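Local coordinates for coenzyme F420-dependent N(5),N(10)-methenyltetrahydromethanopterin reductase-related protein (Desulfurobacterium thermolithotrophum DSM 11699, PDB 6HUY), which binds the iron-guanylylpyridinol (FeGP) cofactor and, as a homologue of the [Fe]-hydrogenase Hmd, probably interacts with methenyl-tetrahydrofolate, at the interface of chains B and A. Residues are numbered along the deposited sequence; one frame, centred on the assembly and turned at random. Chains: chain A, Coenzyme F420-dependent N(5),N(10)-methenyltetrahydromethanopterin reductase-related protein; chain B, Coenzyme F420-dependent N(5),N(10)-methenyltetrahydromethanopterin reductase-related protein.

Contact 1: the interface of chains B and A. Residues chain B 211-213, 215-216, 283; chain A 212-213, 216, 283, 287.
B:Ile212 and A:Ile212 meet without any aromatic ring or side-chain amide between them, so the flat groups here are main-chain peptides, whose carbonyl O atoms the isoleucine methyls approach. CG2 of A:Ile212 lies 3.5 Å from the carbonyl O of B:Ile212, and the reciprocal CG2 of B:Ile212 sits 3.6 Å from A:Ile212 O. The two CG2 methyls also touch each other, with the side chains passing obliquely. In B:Ile212, CG2 is anti to the backbone N while CG1 lies beside it (chi1 -70°); the branches therefore diverge, CG2 towards the partner isoleucine and A:Gly216 CA, CG1 towards A:Ala287 CB at 3.9 Å. Its CD1 reaches A:Leu283 CB at 3.6 Å, the side chains crossing at about a right angle. The reciprocal pair, A:Ile212 CD1 against B:Leu283 CB, is tighter at 3.4 Å. With no side chain, B:Gly216 can accept A:Ile212 CG2 3.7 Å from its CA. Along the approximate twofold between the identical chains, the B:Leu283 and A:Leu283 CD2 methyls, 3.7 Å apart, and the facing B:Ala213 and A:Ala213 CB methyls lie on either side of the isoleucine pair. Replacing B:Ile212 with an alanine would probably open a gap beside A:Leu283 and A:Ala287 and deprive the A:Ile212 methyl of its counterpart. The patch is an apolar helix-helix core that joins the two subunits, consistent with the dimer typical of the Hmd family.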
# COMPACT_ATOMS: atom_id res chain seq x y z
N ALA B 211 -0.36 5.64 8.44
CA ALA B 211 -1.08 5.29 9.65
C ALA B 211 -2.51 4.86 9.36
O ALA B 211 -2.99 3.87 9.93
CB ALA B 211 -1.05 6.48 10.60
N ILE B 212 -3.22 5.58 8.49
CA ILE B 212 -4.61 5.23 8.21
C ILE B 212 -4.69 3.88 7.48
O ILE B 212 -5.50 3.01 7.83
CB ILE B 212 -5.30 6.36 7.42
CG1 ILE B 212 -5.50 7.58 8.31
CG2 ILE B 212 -6.64 5.91 6.89
CD1 ILE B 212 -5.92 8.87 7.56
N ALA B 213 -3.85 3.69 6.46
CA ALA B 213 -3.84 2.43 5.74
C ALA B 213 -3.41 1.28 6.64
O ALA B 213 -3.96 0.17 6.56
CB ALA B 213 -2.93 2.53 4.53
N ALA B 215 -3.86 1.25 9.96
CA ALA B 215 -5.00 1.02 10.85
C ALA B 215 -6.13 0.30 10.12
O ALA B 215 -6.80 -0.56 10.69
CB ALA B 215 -5.49 2.35 11.44
N GLY B 216 -6.37 0.65 8.85
CA GLY B 216 -7.38 -0.04 8.07
C GLY B 216 -7.04 -1.49 7.80
O GLY B 216 -7.94 -2.34 7.72
N LEU B 283 -13.27 3.01 11.28
CA LEU B 283 -12.67 3.50 10.03
C LEU B 283 -13.52 3.13 8.82
O LEU B 283 -13.66 3.92 7.88
CB LEU B 283 -11.25 2.95 9.85
CG LEU B 283 -10.20 3.46 10.84
CD1 LEU B 283 -8.93 2.61 10.78
CD2 LEU B 283 -9.88 4.92 10.56
N ILE A 212 -10.66 2.33 3.24
CA ILE A 212 -10.02 3.13 4.27
C ILE A 212 -8.77 3.79 3.71
O ILE A 212 -8.51 4.98 3.94
CB ILE A 212 -9.72 2.26 5.49
CG1 ILE A 212 -11.05 1.93 6.21
CG2 ILE A 212 -8.73 2.94 6.43
CD1 ILE A 212 -10.95 0.85 7.25
N ALA A 213 -7.98 3.04 2.95
CA ALA A 213 -6.74 3.59 2.40
C ALA A 213 -7.03 4.64 1.33
O ALA A 213 -6.32 5.64 1.24
CB ALA A 213 -5.88 2.46 1.82
N GLY A 216 -8.37 7.61 3.12
CA GLY A 216 -7.24 8.18 3.85
C GLY A 216 -6.31 8.94 2.93
O GLY A 216 -5.80 10.01 3.29
N LEU A 283 -10.43 10.63 9.75
CA LEU A 283 -9.72 9.35 9.67
C LEU A 283 -8.39 9.40 10.42
O LEU A 283 -8.01 8.42 11.07
CB LEU A 283 -9.49 8.97 8.21
CG LEU A 283 -10.69 8.50 7.40
CD1 LEU A 283 -10.30 8.45 5.93
CD2 LEU A 283 -11.17 7.14 7.88
N ALA A 287 -7.55 6.97 13.51
CA ALA A 287 -6.37 6.12 13.39
C ALA A 287 -5.42 6.33 14.56
O ALA A 287 -4.88 5.36 15.12
CB ALA A 287 -5.65 6.40 12.07

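Contact 2: the interface of chains B and A. Residues chain B 323, 326; chain A 323-324, 327, 339-340, 343.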
# COMPACT_ATOMS: atom_id res chain seq x y z
N LEU B 323 9.29 -8.72 -7.73
CA LEU B 323 10.02 -8.09 -8.82
C LEU B 323 11.35 -7.53 -8.35
O LEU B 323 12.33 -7.57 -9.10
CB LEU B 323 9.19 -6.98 -9.46
CG LEU B 323 7.82 -7.36 -10.03
CD1 LEU B 323 7.09 -6.08 -10.49
CD2 LEU B 323 7.95 -8.34 -11.13
N HIS B 326 13.84 -10.36 -8.42
CA HIS B 326 14.19 -10.66 -9.80
C HIS B 326 15.15 -9.62 -10.37
O HIS B 326 16.10 -9.96 -11.10
CB HIS B 326 12.93 -10.73 -10.67
CG HIS B 326 12.15 -12.00 -10.51
ND1 HIS B 326 12.62 -13.22 -10.93
CD2 HIS B 326 10.93 -12.23 -9.97
CE1 HIS B 326 11.72 -14.15 -10.66
NE2 HIS B 326 10.68 -13.58 -10.07
N LEU A 323 9.52 -1.07 -11.76
CA LEU A 323 10.23 -2.34 -11.84
C LEU A 323 9.88 -3.06 -13.13
O LEU A 323 10.76 -3.62 -13.79
CB LEU A 323 9.92 -3.21 -10.63
CG LEU A 323 10.43 -2.69 -9.29
CD1 LEU A 323 9.83 -3.49 -8.14
CD2 LEU A 323 11.97 -2.77 -9.20
N VAL A 324 8.60 -3.03 -13.51
CA VAL A 324 8.18 -3.66 -14.76
C VAL A 324 8.84 -2.98 -15.95
O VAL A 324 9.35 -3.64 -16.86
CB VAL A 324 6.64 -3.67 -14.88
CG1 VAL A 324 6.20 -4.22 -16.23
CG2 VAL A 324 6.06 -4.49 -13.78
N MET A 327 12.50 -3.84 -16.20
CA MET A 327 12.64 -5.23 -16.61
C MET A 327 12.37 -5.40 -18.10
O MET A 327 12.96 -6.28 -18.74
CB MET A 327 11.70 -6.08 -15.79
CG MET A 327 12.27 -7.43 -15.46
SD MET A 327 12.70 -7.56 -13.72
CE MET A 327 11.04 -7.51 -13.07
N ILE A 339 8.39 -14.08 -15.79
CA ILE A 339 8.76 -13.53 -14.49
C ILE A 339 7.53 -13.00 -13.76
O ILE A 339 7.35 -13.24 -12.56
CB ILE A 339 9.85 -12.44 -14.67
CG1 ILE A 339 11.20 -13.10 -14.97
CG2 ILE A 339 9.96 -11.55 -13.44
CD1 ILE A 339 12.21 -12.14 -15.57
N LEU A 340 6.66 -12.27 -14.47
CA LEU A 340 5.42 -11.79 -13.86
C LEU A 340 4.57 -12.96 -13.40
O LEU A 340 3.99 -12.92 -12.31
CB LEU A 340 4.65 -10.93 -14.86
CG LEU A 340 5.36 -9.67 -15.36
CD1 LEU A 340 4.52 -9.04 -16.47
CD2 LEU A 340 5.64 -8.69 -14.22
N SER A 343 6.02 -14.45 -10.29
CA SER A 343 5.84 -13.53 -9.18
C SER A 343 4.42 -13.61 -8.62
O SER A 343 4.23 -13.55 -7.40
CB SER A 343 6.15 -12.10 -9.62
OG SER A 343 7.54 -11.95 -9.88
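B:Leu323 and B:His326, one turn apart in helix 320-331, meet A:Met327 of helix 320-330 and A:Ile339 of helix 333-354, all four with regular helical backbone torsions. The forked end of B:Leu323 is divided between several partners. CD1 meets A:Val324 CG2 at 3.8 Å, whereas CD2 touches the A:Met327 methyl CE at 3.7 Å and A:Leu340 CD2 at 3.9 Å. A:Met327 delivers that methyl by bending at chi2 (109°) and chi3, which turns the thioether end back towards the leucine. Closer to the backbone, B:Leu323 CB packs against A:Leu323 CD1 at 3.8 Å, the two side chains crossing at a slant. The imidazole of B:His326 has A:Ile339 CG2 over one face, 3.7 Å from the ring centroid and displaced towards the rim, a CH-pi contact. With CG1 of A:Ile339 beside the backbone N (chi1 -75°), CG2 is the branch pointed at the imidazole, and the two side chains run past each other in opposite directions. A:Ser343 OG approaches ring atom CD2 of B:His326 at 3.4 Å, a van der Waals contact. This hydroxyl donates a hydrogen bond of 3.0 Å to A:Ile339 O one turn earlier, coming from above the carbonyl plane with a C=O...donor angle of 141°, which should limit rotation of the serine beside the histidine. The site lies towards the C-terminal end of both chains, where helix 320-331 of chain B packs against a pair of successive helices of chain A.

About 29 Å separates the C-alpha centres of contact 1 and contact 2, and they have no residue or helix in common. Contact 1 draws on helices 207-228 and 282-292 of both chains and is nearly symmetric, with Ile212, Ala213, Gly216 and Leu283 contributed by both chains. Contact 2 is asymmetric in its pairing, helix 320-331 of chain B meeting helices 320-330 and 333-354 of chain A; B:Leu323 and A:Leu323 both take part. Together they show the same two subunits meeting at well-separated points of their helical C-terminal portions, as expected for an intertwined Hmd-type dimer, and probably resist pivoting of one subunit on the other.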